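Local coordinates for protein cytochrome oxidase subunit II (Rhodothermus marinus, PDB 1W2L) that forms the heme c-carrying cytochrome c domain of a caa3 oxygen reductase, which probably passes electrons onward to the copper A centre of the oxidase, at residues A[36-41]-A[55-60]. Residues are numbered along the deposited sequence; the frame is centred on the assembly and turned at random.
With HEC (heme c), chain B; ACT (acetate ion), chain D.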
# COMPACT_ATOMS: atom_id res chain seq x y z
N GLY A 36 8.86 2.14 -5.91
CA GLY A 36 8.69 1.42 -7.15
C GLY A 36 7.42 0.57 -7.23
O GLY A 36 7.21 -0.18 -8.20
N LEU A 37 6.56 0.61 -6.21
CA LEU A 37 5.41 -0.24 -6.18
C LEU A 37 4.41 0.06 -7.29
O LEU A 37 3.98 -0.81 -8.05
CB LEU A 37 4.71 -0.14 -4.81
CG LEU A 37 3.34 -0.77 -4.70
CD1 LEU A 37 3.36 -2.24 -5.11
CD2 LEU A 37 2.79 -0.61 -3.29
N TYR A 38 3.98 1.32 -7.42
CA TYR A 38 3.00 1.68 -8.42
C TYR A 38 3.54 1.44 -9.82
O TYR A 38 4.59 1.97 -10.17
CB TYR A 38 2.59 3.14 -8.26
CG TYR A 38 1.55 3.58 -9.25
CD1 TYR A 38 0.24 3.10 -9.20
CD2 TYR A 38 1.81 4.48 -10.27
CE1 TYR A 38 -0.73 3.48 -10.09
CE2 TYR A 38 0.85 4.89 -11.16
CZ TYR A 38 -0.42 4.40 -11.09
OH TYR A 38 -1.35 4.83 -11.99
N GLY A 39 2.78 0.65 -10.57
CA GLY A 39 3.14 0.25 -11.91
C GLY A 39 4.02 -0.97 -12.01
O GLY A 39 4.33 -1.35 -13.13
N SER A 40 4.34 -1.61 -10.89
CA SER A 40 5.10 -2.86 -10.88
C SER A 40 4.20 -4.07 -11.00
O SER A 40 3.01 -3.96 -10.76
CB SER A 40 5.94 -2.94 -9.60
OG SER A 40 5.15 -3.14 -8.45
N THR A 41 4.68 -5.23 -11.38
CA THR A 41 3.91 -6.48 -11.39
C THR A 41 4.03 -7.17 -10.03
O THR A 41 5.13 -7.21 -9.49
CB THR A 41 4.40 -7.39 -12.54
OG1 THR A 41 4.04 -6.74 -13.76
CG2 THR A 41 3.71 -8.73 -12.54
N ASN A 55 -6.52 0.71 -8.71
CA ASN A 55 -7.47 -0.21 -8.12
C ASN A 55 -6.80 -1.24 -7.23
O ASN A 55 -7.35 -1.62 -6.17
CB ASN A 55 -8.30 -0.91 -9.19
CG ASN A 55 -9.41 -0.03 -9.70
OD1 ASN A 55 -9.79 0.90 -9.04
ND2 ASN A 55 -9.88 -0.30 -10.86
N TYR A 56 -5.64 -1.74 -7.62
CA TYR A 56 -4.95 -2.69 -6.76
C TYR A 56 -4.53 -2.05 -5.45
O TYR A 56 -4.63 -2.68 -4.39
CB TYR A 56 -3.73 -3.28 -7.50
CG TYR A 56 -2.83 -4.03 -6.55
CD1 TYR A 56 -3.22 -5.29 -6.10
CD2 TYR A 56 -1.67 -3.51 -6.05
CE1 TYR A 56 -2.44 -6.00 -5.22
CE2 TYR A 56 -0.88 -4.22 -5.16
CZ TYR A 56 -1.27 -5.47 -4.74
OH TYR A 56 -0.52 -6.19 -3.85
N LEU A 57 -4.03 -0.84 -5.49
CA LEU A 57 -3.63 -0.16 -4.27
C LEU A 57 -4.85 0.05 -3.37
O LEU A 57 -4.80 -0.15 -2.17
CB LEU A 57 -2.91 1.14 -4.59
CG LEU A 57 -1.61 1.01 -5.36
CD1 LEU A 57 -1.01 2.40 -5.65
CD2 LEU A 57 -0.62 0.15 -4.61
N ARG A 58 -5.96 0.48 -3.96
CA ARG A 58 -7.20 0.72 -3.23
C ARG A 58 -7.66 -0.57 -2.57
O ARG A 58 -8.03 -0.57 -1.38
CB ARG A 58 -8.28 1.38 -4.13
CG ARG A 58 -9.62 1.68 -3.55
CD ARG A 58 -10.56 2.16 -4.70
NE ARG A 58 -11.85 2.30 -4.01
CZ ARG A 58 -12.26 3.29 -3.28
NH1 ARG A 58 -11.42 4.33 -3.14
NH2 ARG A 58 -13.48 3.26 -2.70
N GLU A 59 -7.69 -1.64 -3.32
CA GLU A 59 -8.14 -2.96 -2.85
C GLU A 59 -7.22 -3.44 -1.71
O GLU A 59 -7.64 -4.02 -0.72
CB GLU A 59 -8.17 -4.03 -3.91
CG GLU A 59 -8.49 -5.46 -3.55
CD GLU A 59 -8.07 -6.64 -4.37
OE1 GLU A 59 -6.92 -6.79 -4.89
OE2 GLU A 59 -8.93 -7.56 -4.55
N SER A 60 -5.93 -3.22 -1.85
CA SER A 60 -4.96 -3.64 -0.87
C SER A 60 -5.19 -2.93 0.48
O SER A 60 -5.00 -3.57 1.54
CB SER A 60 -3.54 -3.35 -1.36
OG SER A 60 -3.18 -4.16 -2.44
FE HEC B . 0.40 -2.86 4.10
CHA HEC B . 0.74 -5.09 1.53
CHB HEC B . -0.63 -0.48 1.88
CHC HEC B . -0.02 -0.69 6.66
CHD HEC B . 1.79 -5.13 6.24
NA HEC B . 0.10 -2.82 2.10
C1A HEC B . 0.27 -3.86 1.21
C2A HEC B . 0.09 -3.33 -0.12
C3A HEC B . -0.34 -2.07 -0.02
C4A HEC B . -0.34 -1.71 1.39
CMA HEC B . -0.64 -1.07 -1.13
CAA HEC B . 0.44 -4.13 -1.38
CBA HEC B . 1.95 -3.97 -1.56
CGA HEC B . 2.61 -4.71 -2.77
O1A HEC B . 3.81 -4.74 -2.70
O2A HEC B . 1.85 -5.24 -3.63
NB HEC B . -0.20 -0.94 4.24
C1B HEC B . -0.53 -0.16 3.22
C2B HEC B . -0.87 1.20 3.70
C3B HEC B . -0.77 1.10 5.07
C4B HEC B . -0.31 -0.20 5.41
CMB HEC B . -1.21 2.35 2.85
CAB HEC B . -1.04 2.17 6.10
CBB HEC B . -2.48 2.72 5.93
NC HEC B . 0.75 -2.90 6.05
C1C HEC B . 0.51 -1.86 6.95
C2C HEC B . 0.97 -2.31 8.29
C3C HEC B . 1.46 -3.54 8.16
C4C HEC B . 1.32 -3.94 6.78
CMC HEC B . 0.88 -1.42 9.52
CAC HEC B . 2.22 -4.38 9.19
CBC HEC B . 1.51 -4.73 10.47
ND HEC B . 1.08 -4.75 3.92
C1D HEC B . 1.64 -5.49 4.91
C2D HEC B . 2.11 -6.76 4.39
C3D HEC B . 1.78 -6.73 3.10
C4D HEC B . 1.15 -5.51 2.77
CMD HEC B . 2.80 -7.79 5.18
CAD HEC B . 2.07 -7.87 2.04
CBD HEC B . 1.01 -8.97 2.10
CGD HEC B . -0.25 -8.54 1.42
O1D HEC B . -1.30 -8.35 2.09
O2D HEC B . -0.22 -8.34 0.17
C ACT D . -4.10 2.95 -13.08
O ACT D . -3.43 3.19 -12.04
OXT ACT D . -5.12 2.31 -13.29
CH3 ACT D . -3.51 3.63 -14.36
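L57, on helix 54-62, meets the segment 36-41, in the loop leading into strand 41-43, through both methyl branches, one for each of two consecutive residues. L57 CD2 lies 3.7 Å from L37 CD2, the two side chains running antiparallel past one another, while L57 CD1 sits 3.8 Å from Y38 CD1, where the leucine lies roughly perpendicular to the tyrosine side chain. With no hydrogen bond between the segments and a closest CA pair, Y38 and L57, 8.0 Å apart, the evidence is for purely apolar side-chain packing. I95 of helix 85-96 touches both leucines.

Both leucines also border the heme. L57 CD2 is 3.7 Å from the heme methyl CMA, and L37, with CG anti to its backbone N (chi1 168°), carries CD1 to 3.5 Å from the propionate carbon CGA. O2A of the same propionate accepts a 2.6 Å hydrogen bond from Y56 OH and lies in the plane of the Y56 ring, at its edge. On the loop side, a type II beta turn from L37 to S40 is fastened at L37 O, which accepts from both S40 N and S40 OG, the latter at 2.6 Å.

Apolar packing against a heme methyl and propionate, the latter hydrogen-bonded by a tyrosine, is characteristic of the heme pocket of the cytochrome c fold, here joining the loop before strand 41-43 to helix 54-62.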